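PDB 6C2C: dihydrocoumarin hydrolase, AncDHCH1 from Pseudomonas sp., which probably hydrolyses the lactone dihydrocoumarin at a two-zinc centre, as an ancestral-type relative of methyl-parathion hydrolase in the metallo-beta-lactamase superfamily. Local coordinates for residues G35-P40 against T67-Y72; V83-A88 against D113-T118; T118-D123 against Q145-F150; A134-A139 against N176-A181; V140-Q145 against K185-N190. One frame throughout, in Å; residues are numbered along the deposited sequence.

Interaction 1: G35-P40 against T67-Y72; sequences GTVDLP and TSVNAY
Leu39 and Thr67 meet with their side chains crossed at about a right angle, the CD1 methyl of Leu39 lying 3.6 Å from Thr67 OG1 and 3.9 Å from Thr67 CG2. Leucine can rest against this hydroxyl because the polar end of Thr67 is turned to the backbone: OG1 sits beside its own N (chi1 -58°) and is hydrogen-bonded to Leu65 O. On the same face of the sheet, Val37 holds CG1 between its backbone N and carbonyl carbon (chi1 65°), and this branch makes a loose apolar contact with Val69 CG2 at 4.4 Å. The other face carries Thr36 and Ser68. There the CG2 methyl of Thr36 comes within 4.1 Å of Ser68 OG, while the two hydroxyls serve other partners, Glu66 OE2 for Thr36 and Phe276 N for Ser68.

Between the two faces, Val37 and Thr67 form a hydrogen-bonded antiparallel pair, with Val37 N 2.9 Å from Thr67 O and Thr67 N 2.8 Å from Val37 O. Thr36 and Ser68 are the neighbouring non-hydrogen-bonded pair. Gly35, whose phi of 113° suits a residue without a side chain, adds a longer bond from Val69 N to its O at 3.2 Å, and water 1 is hydrogen-bonded to both Gly35 O and Asn70 OD1. Ser68 O accepts from ND1 of the zinc ligand His273, so this strand probably helps to orient a first-shell imidazole. The arrangement is an antiparallel strand pair, 27-39 beside 65-75, in one of the two mixed sheets of the metallo-beta-lactamase fold.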
# COMPACT_ATOMS: atom_id res chain seq x y z
N GLY A 35 -7.07 6.42 3.70
CA GLY A 35 -6.94 7.86 3.83
C GLY A 35 -5.77 8.35 2.99
O GLY A 35 -5.15 7.60 2.23
N THR A 36 -5.43 9.62 3.21
CA THR A 36 -4.24 10.23 2.64
C THR A 36 -3.45 10.90 3.75
O THR A 36 -4.00 11.19 4.82
CB THR A 36 -4.62 11.31 1.64
OG1 THR A 36 -5.37 12.36 2.31
CG2 THR A 36 -5.40 10.75 0.48
N VAL A 37 -2.19 11.22 3.43
CA VAL A 37 -1.33 11.98 4.36
C VAL A 37 -0.36 12.83 3.55
O VAL A 37 0.14 12.40 2.51
CB VAL A 37 -0.59 11.03 5.32
CG1 VAL A 37 0.40 10.15 4.54
CG2 VAL A 37 0.11 11.87 6.39
N ASP A 38 -0.12 14.07 4.00
CA ASP A 38 0.79 14.94 3.27
C ASP A 38 2.21 14.50 3.54
O ASP A 38 2.57 14.24 4.70
CB ASP A 38 0.64 16.39 3.75
CG ASP A 38 -0.56 17.11 3.14
OD1 ASP A 38 -1.23 16.56 2.24
OD2 ASP A 38 -0.83 18.25 3.57
N LEU A 39 3.02 14.48 2.50
CA LEU A 39 4.41 14.10 2.60
C LEU A 39 5.27 15.26 2.11
O LEU A 39 4.99 15.83 1.04
CB LEU A 39 4.73 12.87 1.77
CG LEU A 39 4.20 11.54 2.32
CD1 LEU A 39 4.66 10.40 1.44
CD2 LEU A 39 4.73 11.40 3.75
N PRO A 40 6.34 15.63 2.83
CA PRO A 40 7.29 16.64 2.34
C PRO A 40 8.26 15.99 1.36
O PRO A 40 9.43 15.74 1.67
CB PRO A 40 7.96 17.12 3.64
CG PRO A 40 7.99 15.94 4.49
CD PRO A 40 6.67 15.17 4.19
N THR A 67 -0.64 12.18 -0.18
CA THR A 67 -0.27 10.86 -0.67
C THR A 67 -1.28 9.85 -0.19
O THR A 67 -1.57 9.78 1.01
CB THR A 67 1.14 10.52 -0.19
OG1 THR A 67 2.02 11.55 -0.68
CG2 THR A 67 1.62 9.21 -0.75
N SER A 68 -1.81 9.06 -1.13
CA SER A 68 -2.72 7.97 -0.79
C SER A 68 -1.99 6.85 -0.08
O SER A 68 -0.81 6.62 -0.29
CB SER A 68 -3.32 7.39 -2.05
OG SER A 68 -4.29 8.30 -2.57
N VAL A 69 -2.75 6.14 0.74
CA VAL A 69 -2.31 4.92 1.42
C VAL A 69 -3.35 3.87 1.11
O VAL A 69 -4.48 3.95 1.62
CB VAL A 69 -2.15 5.11 2.93
CG1 VAL A 69 -1.71 3.73 3.65
CG2 VAL A 69 -1.09 6.19 3.27
N ASN A 70 -2.99 2.87 0.32
CA ASN A 70 -3.96 1.89 -0.21
C ASN A 70 -3.66 0.48 0.27
O ASN A 70 -2.50 0.13 0.53
CB ASN A 70 -3.93 1.85 -1.72
CG ASN A 70 -4.02 3.26 -2.38
OD1 ASN A 70 -4.74 4.16 -1.90
ND2 ASN A 70 -3.30 3.43 -3.49
N ALA A 71 -4.71 -0.34 0.32
CA ALA A 71 -4.61 -1.77 0.56
C ALA A 71 -5.53 -2.43 -0.45
O ALA A 71 -6.36 -1.77 -1.08
CB ALA A 71 -5.02 -2.12 2.00
N TYR A 72 -5.44 -3.76 -0.62
CA TYR A 72 -6.19 -4.43 -1.69
C TYR A 72 -6.81 -5.73 -1.17
O TYR A 72 -6.08 -6.65 -0.75
CB TYR A 72 -5.28 -4.70 -2.92
CG TYR A 72 -4.78 -3.38 -3.46
CD1 TYR A 72 -5.55 -2.72 -4.40
CD2 TYR A 72 -3.60 -2.81 -3.03
CE1 TYR A 72 -5.15 -1.47 -4.87
CE2 TYR A 72 -3.16 -1.58 -3.51
CZ TYR A 72 -3.96 -0.89 -4.38
OH TYR A 72 -3.54 0.36 -4.82
O HOH W 1 -5.92 6.15 -0.30

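Interaction 2: V83-A88 against D113-T118; sequences VDTGAA and DEIYIT
Asp84 gripping Thr118 is a second-shell polar contact at the C-terminal ends of two neighbouring parallel strands, 80-83 and 114-116, just where the metallo-beta-lactamase fold places its metal-binding loops. Val83 and Tyr116 form the parallel bridge, and Asp84 N continues it by donating to Tyr116 O at 2.9 Å. From there the Asp84 carboxylate reaches across to Thr118 with both oxygens. OD1 takes the backbone N of Thr118 at 2.8 Å in a nearly straight bond (169°), and OD2 takes the hydroxyl OG1, also at 2.8 Å. Each oxygen uses its syn lone pair, so the carboxylate forks over one residue, an arrangement that should hold it against rotation about CB-CG. Threonine fits because OG1 lies between its own N and carbonyl carbon (chi1 59°), which turns the hydroxyl to the same side as the residue's own N-H, so that one carboxylate can meet both. OD2 has a further partner in ND1 of the zinc ligand His124; Asp84 therefore probably helps to position that imidazole.

Apolar groups flank the clasp. Val83 CG1 lies 4.1 Å from Thr118 CG2, their side chains crossing at about a right angle, and Val83 CG2 touches Tyr116 CB at 4.3 Å. Beyond the aspartate, the Thr85 CG2 methyl meets Ile115 CG2 at 3.8 Å, while Thr85 OG1 is hydrogen-bonded to His124 O. Strand 210-216 of the second sheet packs on Val83 and Thr118 through Tyr212, strand 191-194 lies against Tyr116, and helix 122-125 receives Ile117 and Thr118.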
# COMPACT_ATOMS: atom_id res chain seq x y z
N VAL A 83 -4.43 -7.57 1.24
CA VAL A 83 -3.02 -7.18 1.04
C VAL A 83 -2.83 -5.77 1.58
O VAL A 83 -3.44 -4.86 1.16
CB VAL A 83 -2.62 -7.16 -0.44
CG1 VAL A 83 -1.23 -6.62 -0.59
CG2 VAL A 83 -2.67 -8.58 -1.00
N ASP A 84 -2.11 -5.73 2.68
CA ASP A 84 -1.84 -4.55 3.50
C ASP A 84 -3.06 -4.10 4.30
O ASP A 84 -4.11 -4.53 4.01
CB ASP A 84 -1.17 -3.45 2.74
CG ASP A 84 0.29 -3.78 2.41
OD1 ASP A 84 0.85 -4.70 3.01
OD2 ASP A 84 0.81 -3.09 1.55
N THR A 85 -2.84 -3.25 5.31
CA THR A 85 -3.93 -2.89 6.21
C THR A 85 -4.00 -1.46 6.66
O THR A 85 -4.73 -1.14 7.50
CB THR A 85 -3.90 -3.72 7.53
OG1 THR A 85 -2.77 -3.36 8.30
CG2 THR A 85 -3.87 -5.25 7.31
N GLY A 86 -3.27 -0.61 5.98
CA GLY A 86 -3.26 0.77 6.44
C GLY A 86 -2.56 0.94 7.79
O GLY A 86 -1.85 0.07 8.30
N ALA A 87 -2.74 2.15 8.34
CA ALA A 87 -1.95 2.66 9.46
C ALA A 87 -2.63 2.64 10.82
O ALA A 87 -1.95 2.90 11.83
CB ALA A 87 -1.58 4.12 9.22
N ALA A 88 -3.94 2.43 10.86
CA ALA A 88 -4.64 2.53 12.13
C ALA A 88 -4.30 3.95 12.56
O ALA A 88 -4.37 4.88 11.74
CB ALA A 88 -4.10 1.52 13.13
N ASP A 113 -9.58 -14.26 5.70
CA ASP A 113 -8.88 -15.53 5.96
C ASP A 113 -7.39 -15.36 6.12
O ASP A 113 -6.77 -15.99 7.00
CB ASP A 113 -9.15 -16.48 4.78
CG ASP A 113 -10.62 -16.87 4.69
OD1 ASP A 113 -11.19 -17.31 5.72
OD2 ASP A 113 -11.19 -16.75 3.59
N GLU A 114 -6.76 -14.54 5.25
CA GLU A 114 -5.31 -14.39 5.25
C GLU A 114 -5.06 -12.94 4.94
O GLU A 114 -5.82 -12.30 4.20
CB GLU A 114 -4.61 -15.33 4.24
CG GLU A 114 -4.92 -16.80 4.58
CD GLU A 114 -3.96 -17.79 3.97
OE1 GLU A 114 -4.11 -19.01 4.27
OE2 GLU A 114 -3.04 -17.39 3.23
N ILE A 115 -3.96 -12.43 5.50
CA ILE A 115 -3.54 -11.04 5.28
C ILE A 115 -2.08 -11.11 4.85
O ILE A 115 -1.27 -11.74 5.52
CB ILE A 115 -3.70 -10.20 6.56
CG1 ILE A 115 -5.20 -10.11 6.89
CG2 ILE A 115 -3.07 -8.80 6.32
CD1 ILE A 115 -5.49 -9.45 8.31
N TYR A 116 -1.76 -10.50 3.71
CA TYR A 116 -0.39 -10.50 3.19
C TYR A 116 0.18 -9.09 3.29
O TYR A 116 -0.44 -8.12 2.87
CB TYR A 116 -0.32 -10.99 1.73
CG TYR A 116 -0.95 -12.37 1.54
CD1 TYR A 116 -0.94 -13.33 2.55
CD2 TYR A 116 -1.59 -12.66 0.35
CE1 TYR A 116 -1.53 -14.62 2.35
CE2 TYR A 116 -2.19 -13.94 0.16
CZ TYR A 116 -2.18 -14.85 1.20
OH TYR A 116 -2.80 -16.09 0.92
N ILE A 117 1.32 -8.96 3.96
CA ILE A 117 1.92 -7.67 4.26
C ILE A 117 3.08 -7.43 3.30
O ILE A 117 4.02 -8.25 3.23
CB ILE A 117 2.40 -7.67 5.72
CG1 ILE A 117 1.22 -7.82 6.68
CG2 ILE A 117 3.23 -6.43 5.98
CD1 ILE A 117 0.18 -6.68 6.52
N THR A 118 3.03 -6.33 2.54
CA THR A 118 4.14 -6.09 1.62
C THR A 118 5.43 -5.77 2.39
O THR A 118 6.49 -6.26 2.04
CB THR A 118 3.81 -4.93 0.65
OG1 THR A 118 3.53 -3.71 1.40
CG2 THR A 118 2.64 -5.30 -0.28

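Interaction 3: T118-D123 against Q145-F150. With ZN (zinc ion), chain D; ZN (zinc ion), chain C.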
# COMPACT_ATOMS: atom_id res chain seq x y z
N THR A 118 3.03 -6.33 2.54
CA THR A 118 4.14 -6.09 1.62
C THR A 118 5.43 -5.77 2.39
O THR A 118 6.49 -6.26 2.04
CB THR A 118 3.81 -4.93 0.65
OG1 THR A 118 3.53 -3.71 1.40
CG2 THR A 118 2.64 -5.30 -0.28
N HIS A 119 5.30 -5.04 3.49
CA HIS A 119 6.42 -4.72 4.35
C HIS A 119 5.89 -4.12 5.64
O HIS A 119 4.75 -3.64 5.69
CB HIS A 119 7.40 -3.74 3.68
CG HIS A 119 6.85 -2.38 3.37
ND1 HIS A 119 5.76 -2.16 2.54
CD2 HIS A 119 7.28 -1.15 3.76
CE1 HIS A 119 5.53 -0.85 2.44
NE2 HIS A 119 6.46 -0.20 3.14
N MET A 120 6.70 -4.18 6.70
CA MET A 120 6.17 -3.81 8.02
C MET A 120 6.34 -2.35 8.39
O MET A 120 6.47 -2.03 9.57
CB MET A 120 6.78 -4.71 9.10
CG MET A 120 6.37 -6.18 8.84
SD MET A 120 6.94 -7.24 10.21
CE MET A 120 6.32 -8.81 9.58
N HIS A 121 6.20 -1.42 7.46
CA HIS A 121 6.07 -0.03 7.82
C HIS A 121 4.71 0.24 8.44
O HIS A 121 3.75 -0.53 8.24
CB HIS A 121 6.30 0.84 6.58
CG HIS A 121 7.74 1.01 6.22
ND1 HIS A 121 8.19 1.53 5.03
CD2 HIS A 121 8.87 0.73 6.94
CE1 HIS A 121 9.51 1.58 5.00
NE2 HIS A 121 9.95 1.11 6.15
N PRO A 122 4.60 1.30 9.23
CA PRO A 122 3.39 1.49 10.04
C PRO A 122 2.14 1.65 9.24
O PRO A 122 1.09 1.23 9.70
CB PRO A 122 3.68 2.78 10.81
CG PRO A 122 4.72 3.43 10.03
CD PRO A 122 5.61 2.32 9.53
N ASP A 123 2.23 2.23 8.06
CA ASP A 123 1.07 2.47 7.20
C ASP A 123 0.70 1.24 6.42
O ASP A 123 -0.23 1.29 5.62
CB ASP A 123 1.35 3.62 6.23
CG ASP A 123 2.68 3.44 5.40
OD1 ASP A 123 3.75 3.08 5.88
OD2 ASP A 123 2.61 3.70 4.23
N GLN A 145 10.00 -13.54 6.07
CA GLN A 145 10.83 -13.79 7.23
C GLN A 145 11.89 -12.71 7.46
O GLN A 145 12.17 -12.39 8.62
CB GLN A 145 11.48 -15.16 7.07
CG GLN A 145 12.27 -15.54 8.35
CD GLN A 145 11.39 -16.11 9.41
OE1 GLN A 145 11.30 -15.55 10.53
NE2 GLN A 145 10.78 -17.24 9.12
N LYS A 146 12.46 -12.17 6.41
CA LYS A 146 13.45 -11.13 6.59
C LYS A 146 12.91 -9.81 7.14
O LYS A 146 13.59 -9.14 7.81
CB LYS A 146 14.19 -10.82 5.31
CG LYS A 146 15.12 -11.89 4.84
CD LYS A 146 15.69 -11.55 3.49
CE LYS A 146 16.66 -12.62 3.13
NZ LYS A 146 18.01 -12.07 3.23
N ASP A 147 11.66 -9.52 6.81
CA ASP A 147 11.00 -8.31 7.29
C ASP A 147 10.62 -8.54 8.75
O ASP A 147 10.76 -7.64 9.58
CB ASP A 147 9.75 -8.01 6.46
CG ASP A 147 9.73 -6.59 5.94
OD1 ASP A 147 10.80 -6.10 5.51
OD2 ASP A 147 8.66 -5.96 5.95
N ALA A 148 10.13 -9.74 9.05
CA ALA A 148 9.76 -10.08 10.41
C ALA A 148 10.97 -10.03 11.35
O ALA A 148 10.95 -9.44 12.34
CB ALA A 148 9.16 -11.48 10.47
N ASP A 149 12.06 -10.62 10.91
CA ASP A 149 13.20 -10.68 11.74
C ASP A 149 13.91 -9.33 11.90
O ASP A 149 14.63 -9.15 12.84
CB ASP A 149 14.14 -11.78 11.27
CG ASP A 149 13.59 -13.17 11.51
OD1 ASP A 149 12.52 -13.33 12.13
OD2 ASP A 149 14.28 -14.08 11.04
N PHE A 150 13.74 -8.43 10.93
CA PHE A 150 14.27 -7.09 11.11
C PHE A 150 13.40 -6.22 12.00
O PHE A 150 13.86 -5.73 13.03
CB PHE A 150 14.47 -6.41 9.75
CG PHE A 150 15.08 -5.05 9.87
CD1 PHE A 150 16.40 -4.94 10.34
CD2 PHE A 150 14.34 -3.91 9.63
CE1 PHE A 150 16.99 -3.67 10.53
CE2 PHE A 150 14.96 -2.60 9.80
CZ PHE A 150 16.26 -2.53 10.26
ZN ZN D . 6.92 1.88 3.17
ZN ZN C . 4.09 2.78 2.70
O HOH W 2 5.46 2.76 3.97
O HOH W 3 7.70 3.96 2.93
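Met120 and Asp147 join the HxHxDH zinc-binding loop, the hallmark of the metallo-beta-lactamase superfamily, to the start of helix 145-151. Following that helix from Gln145, the first residue to reach the loop is Asp147. Its OD2 accepts the backbone N of Met120 at 2.8 Å, met nearly along the C-O axis though the bond is bent (139° at the hydrogen). OD2 also lies 3.0 Å from His119 CA. The other oxygen, OD1, is hydrogen-bonded to Thr206 OG1 and Gly208 N, next to the zinc ligand His205. One short acidic side chain thus ties together two ligand-bearing loops.

At Ala148 the contact turns apolar. The Met120 side chain, extended beyond CG, slides past Asp147 and sets its CE methyl 4.0 Å from Ala148 CB; a small residue allows this approach. The His119 ring is directed away from the helix, and its ND1 donates to Thr118 OG1 at 2.9 Å, nearly in the ring plane, which helps to fix the ring with NE2 toward the chain D zinc, 2.1 Å away. His121 ND1 at 2.3 Å, His205, Asp226 and water 3 complete that site with water 2. Asp226 is common to both metals; Asp123 OD2 binds the chain C zinc at 2.3 Å, together with His124 and His273. Water 2 bridges both metals and is hydrogen-bonded to Asp123 OD1 at 2.6 Å.

Interaction 4: A134-A139 against N176-A181; sequences AAFPNA and NPYVKA
Ala134 and Pro177 bring the backbones within 5.4 Å, CA to CA, where the chain leading into the type I turn Phe136-Ala139 passes the final turns of helix 162-180. Tyr178 carries most of the contact. With CG beside its backbone N (chi1 -60°), the ring reaches out from the helix and puts its hydroxyl at the backbone amide that opens the turn. Phe136 N donates to Tyr178 OH at 3.1 Å (154°), and the same hydroxyl is hydrogen-bonded to Leu128 O, so two backbone groups fix the tip of the ring.

One face of the phenol is covered by the methyl of Ala134, with CB a tight 3.4 Å from CZ; alanine is small enough for so close a seat. At the edge, Ala139 O lies in the ring plane, 3.9 Å from CD2. The Phe136 ring is turned so that its own edge meets Tyr178 OH, 3.7 Å from CD2 of Phe136. Pro177 adds its CB against Ala134 N at 3.4 Å; proline, having no N-H to give, sits at a kink of the helix.

This is structural packing away from the zinc site. Phe136 and Ala139 carry it inward onto Ile115 of strand 114-116, while the Phe136 side chain also touches Pro109 and Val112.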
# COMPACT_ATOMS: atom_id res chain seq x y z
N ALA A 134 -6.20 -8.52 17.95
CA ALA A 134 -6.26 -8.69 16.49
C ALA A 134 -7.53 -8.07 15.93
O ALA A 134 -8.64 -8.52 16.26
CB ALA A 134 -6.18 -10.18 16.13
N ALA A 135 -7.38 -7.08 15.03
CA ALA A 135 -8.55 -6.54 14.36
C ALA A 135 -9.18 -7.54 13.41
O ALA A 135 -10.35 -7.36 13.06
CB ALA A 135 -8.15 -5.26 13.60
N PHE A 136 -8.43 -8.56 12.98
CA PHE A 136 -8.95 -9.56 12.04
C PHE A 136 -8.86 -10.88 12.79
O PHE A 136 -7.81 -11.55 12.79
CB PHE A 136 -8.12 -9.55 10.76
CG PHE A 136 -8.19 -8.27 10.02
CD1 PHE A 136 -9.21 -8.09 9.10
CD2 PHE A 136 -7.28 -7.23 10.27
CE1 PHE A 136 -9.34 -6.86 8.41
CE2 PHE A 136 -7.40 -6.00 9.54
CZ PHE A 136 -8.40 -5.83 8.60
N PRO A 137 -9.93 -11.28 13.49
CA PRO A 137 -9.79 -12.32 14.52
C PRO A 137 -9.61 -13.72 13.97
O PRO A 137 -9.19 -14.61 14.75
CB PRO A 137 -11.11 -12.22 15.30
CG PRO A 137 -12.10 -11.67 14.31
CD PRO A 137 -11.24 -10.60 13.58
N ASN A 138 -9.89 -13.96 12.68
CA ASN A 138 -9.68 -15.27 12.11
C ASN A 138 -8.51 -15.33 11.15
O ASN A 138 -8.17 -16.42 10.70
CB ASN A 138 -10.97 -15.76 11.40
CG ASN A 138 -12.17 -15.83 12.36
OD1 ASN A 138 -12.07 -16.47 13.43
ND2 ASN A 138 -13.25 -15.10 12.05
N ALA A 139 -7.88 -14.20 10.84
CA ALA A 139 -6.90 -14.18 9.76
C ALA A 139 -5.53 -14.74 10.18
O ALA A 139 -5.07 -14.55 11.33
CB ALA A 139 -6.74 -12.74 9.23
N ASN A 176 1.84 -8.33 17.36
CA ASN A 176 1.89 -9.14 18.58
C ASN A 176 0.66 -10.01 18.77
O ASN A 176 0.85 -11.19 19.11
CB ASN A 176 2.09 -8.19 19.78
CG ASN A 176 2.33 -8.94 21.06
OD1 ASN A 176 1.56 -8.78 22.02
ND2 ASN A 176 3.32 -9.82 21.05
N PRO A 177 -0.59 -9.54 18.58
CA PRO A 177 -1.73 -10.45 18.79
C PRO A 177 -1.62 -11.69 17.94
O PRO A 177 -1.97 -12.80 18.37
CB PRO A 177 -2.96 -9.60 18.41
CG PRO A 177 -2.49 -8.18 18.45
CD PRO A 177 -1.02 -8.19 18.19
N TYR A 178 -1.17 -11.53 16.70
CA TYR A 178 -1.11 -12.66 15.80
C TYR A 178 0.00 -13.60 16.19
O TYR A 178 -0.17 -14.82 16.15
CB TYR A 178 -0.92 -12.15 14.36
CG TYR A 178 -2.09 -11.26 13.97
CD1 TYR A 178 -2.04 -9.91 14.23
CD2 TYR A 178 -3.25 -11.78 13.37
CE1 TYR A 178 -3.12 -9.06 13.93
CE2 TYR A 178 -4.32 -10.96 13.05
CZ TYR A 178 -4.26 -9.61 13.34
OH TYR A 178 -5.32 -8.74 13.03
N VAL A 179 1.17 -13.04 16.52
CA VAL A 179 2.30 -13.87 16.92
C VAL A 179 1.93 -14.69 18.15
O VAL A 179 2.11 -15.92 18.17
CB VAL A 179 3.52 -12.96 17.17
CG1 VAL A 179 4.63 -13.78 17.86
CG2 VAL A 179 4.01 -12.35 15.85
N LYS A 180 1.33 -14.06 19.12
CA LYS A 180 0.96 -14.77 20.32
C LYS A 180 -0.07 -15.86 20.11
O LYS A 180 -0.05 -16.86 20.76
CB LYS A 180 0.44 -13.82 21.40
CG LYS A 180 1.44 -12.81 21.88
CD LYS A 180 2.53 -13.38 22.73
CE LYS A 180 2.96 -12.39 23.82
NZ LYS A 180 4.31 -12.63 24.35
N ALA A 181 -0.95 -15.64 19.15
CA ALA A 181 -1.95 -16.65 18.88
C ALA A 181 -1.49 -17.70 17.85
O ALA A 181 -2.30 -18.53 17.42
CB ALA A 181 -3.26 -15.97 18.39

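Interaction 5: V140-Q145 against K185-N190; sequences VVRADQ and KPFSGN
Arg142 and Lys185 lie at the outer edge of strand 140-142, where loop 185-190 runs alongside and continues the backbone pairing. Lys185 N donates to Val141 O in an almost straight bond (173°), Phe187 N to Ala143 O at 3.1 Å and Gln145 N to Phe187 O at 2.7 Å. The Arg142 side chain, bent at chi3 (67°), turns its guanidinium to this loop: NE reaches Lys185 O at 2.8 Å and NH2 reaches Pro186 O at 2.9 Å. Both acceptors lie in the guanidinium plane but are met from above their own. The Lys185 methylenes run beside the arginine, with CD 3.7 Å above the centre of one guanidinium face and Phe187 CD2 over the other; the like-charged ends are close, NZ 4.4 Å from Arg142 NH1.

Strand 140-142 is outermost in its metallo-beta-lactamase sheet, and the loop, coming from helix 162-180, leads into strand 191-194 of the second sheet. The Phe187 ring lies flat against the Ala143-Asp144 peptide, Ala143 C 3.4 Å from its plane and, like Asp144 N, toward the rim. N-cap Asp144 accepts Lys146 N with OD1 and Gly189 N with OD2 (2.8 Å); glycine suits position 189, where phi is positive (62°).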
# COMPACT_ATOMS: atom_id res chain seq x y z
N VAL A 140 -4.90 -15.43 9.25
CA VAL A 140 -3.48 -15.73 9.34
C VAL A 140 -2.73 -14.62 8.60
O VAL A 140 -3.05 -14.32 7.45
CB VAL A 140 -3.18 -17.07 8.70
CG1 VAL A 140 -1.64 -17.35 8.61
CG2 VAL A 140 -3.89 -18.22 9.44
N VAL A 141 -1.70 -14.03 9.25
CA VAL A 141 -0.95 -12.93 8.64
C VAL A 141 0.34 -13.53 8.12
O VAL A 141 0.97 -14.33 8.81
CB VAL A 141 -0.68 -11.84 9.70
CG1 VAL A 141 0.24 -10.77 9.11
CG2 VAL A 141 -1.98 -11.22 10.23
N ARG A 142 0.77 -13.12 6.92
CA ARG A 142 2.01 -13.61 6.34
C ARG A 142 2.83 -12.44 5.84
O ARG A 142 2.28 -11.45 5.36
CB ARG A 142 1.76 -14.57 5.18
CG ARG A 142 0.75 -15.69 5.54
CD ARG A 142 0.92 -16.90 4.65
NE ARG A 142 2.23 -17.53 4.94
CZ ARG A 142 2.65 -18.59 4.26
NH1 ARG A 142 1.85 -19.16 3.32
NH2 ARG A 142 3.84 -19.08 4.53
N ALA A 143 4.16 -12.57 5.97
CA ALA A 143 5.10 -11.58 5.48
C ALA A 143 6.45 -12.28 5.36
O ALA A 143 6.62 -13.41 5.83
CB ALA A 143 5.22 -10.39 6.45
N ASP A 144 7.38 -11.64 4.67
CA ASP A 144 8.67 -12.30 4.51
C ASP A 144 9.40 -12.38 5.84
O ASP A 144 9.45 -11.42 6.60
CB ASP A 144 9.52 -11.53 3.50
CG ASP A 144 10.74 -12.34 3.04
OD1 ASP A 144 11.77 -12.28 3.72
OD2 ASP A 144 10.71 -13.04 2.03
N GLN A 145 10.00 -13.54 6.07
CA GLN A 145 10.83 -13.79 7.23
C GLN A 145 11.89 -12.71 7.46
O GLN A 145 12.17 -12.39 8.62
CB GLN A 145 11.48 -15.16 7.07
CG GLN A 145 12.27 -15.54 8.35
CD GLN A 145 11.39 -16.11 9.41
OE1 GLN A 145 11.30 -15.55 10.53
NE2 GLN A 145 10.78 -17.24 9.12
N LYS A 185 2.48 -16.39 10.01
CA LYS A 185 3.09 -17.48 9.25
C LYS A 185 4.05 -16.88 8.21
O LYS A 185 3.61 -16.44 7.12
CB LYS A 185 1.98 -18.33 8.61
CG LYS A 185 2.56 -19.57 7.91
CD LYS A 185 1.40 -20.42 7.31
CE LYS A 185 1.90 -21.59 6.51
NZ LYS A 185 0.68 -22.41 6.10
N PRO A 186 5.35 -16.82 8.47
CA PRO A 186 6.27 -16.17 7.52
C PRO A 186 6.44 -17.05 6.31
O PRO A 186 6.06 -18.23 6.26
CB PRO A 186 7.61 -16.06 8.28
CG PRO A 186 7.52 -17.19 9.31
CD PRO A 186 6.04 -17.29 9.69
N PHE A 187 6.97 -16.43 5.28
CA PHE A 187 7.49 -17.15 4.12
C PHE A 187 8.86 -16.58 3.81
O PHE A 187 9.27 -15.53 4.36
CB PHE A 187 6.53 -17.04 2.91
CG PHE A 187 6.18 -15.61 2.56
CD1 PHE A 187 7.08 -14.85 1.78
CD2 PHE A 187 5.00 -15.00 3.01
CE1 PHE A 187 6.87 -13.45 1.48
CE2 PHE A 187 4.75 -13.63 2.65
CZ PHE A 187 5.64 -12.89 1.92
N SER A 188 9.60 -17.27 2.95
CA SER A 188 10.95 -16.86 2.58
C SER A 188 11.00 -16.68 1.07
O SER A 188 11.02 -17.66 0.33
CB SER A 188 12.00 -17.88 3.05
OG SER A 188 12.15 -17.80 4.43
N GLY A 189 11.02 -15.42 0.63
CA GLY A 189 11.12 -15.12 -0.78
C GLY A 189 9.94 -15.68 -1.58
O GLY A 189 8.81 -15.83 -1.08
N ASN A 190 10.20 -16.03 -2.85
CA ASN A 190 9.12 -16.38 -3.78
C ASN A 190 8.35 -17.58 -3.27
O ASN A 190 8.93 -18.65 -3.09
CB ASN A 190 9.66 -16.72 -5.18
CG ASN A 190 10.40 -15.58 -5.81
OD1 ASN A 190 10.15 -14.42 -5.53
ND2 ASN A 190 11.31 -15.93 -6.77

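In the fold
Interactions 1, 2 and 5 run along one mixed sheet. Tyr72 O lies 2.7 Å from Val83 N between interactions 1 and 2, and Ile115 O lies 2.8 Å from Arg142 N between interactions 2 and 5; both are probable hydrogen bonds. Interaction 3 carries three of the zinc ligands, His119, His121 and Asp123. It shares Thr118 with interaction 2, the centres about 11 Å apart, and Gln145 with interaction 5, about 10 Å away, where Met120 CE rests on Ala143 CB. Interaction 1 touches it through Val69 CG1 and Asp123 O at 3.5 Å. Interaction 4 has no contact with interaction 3, but Tyr178 CD2 meets Val141 CG2 of interaction 5 at 3.4 Å.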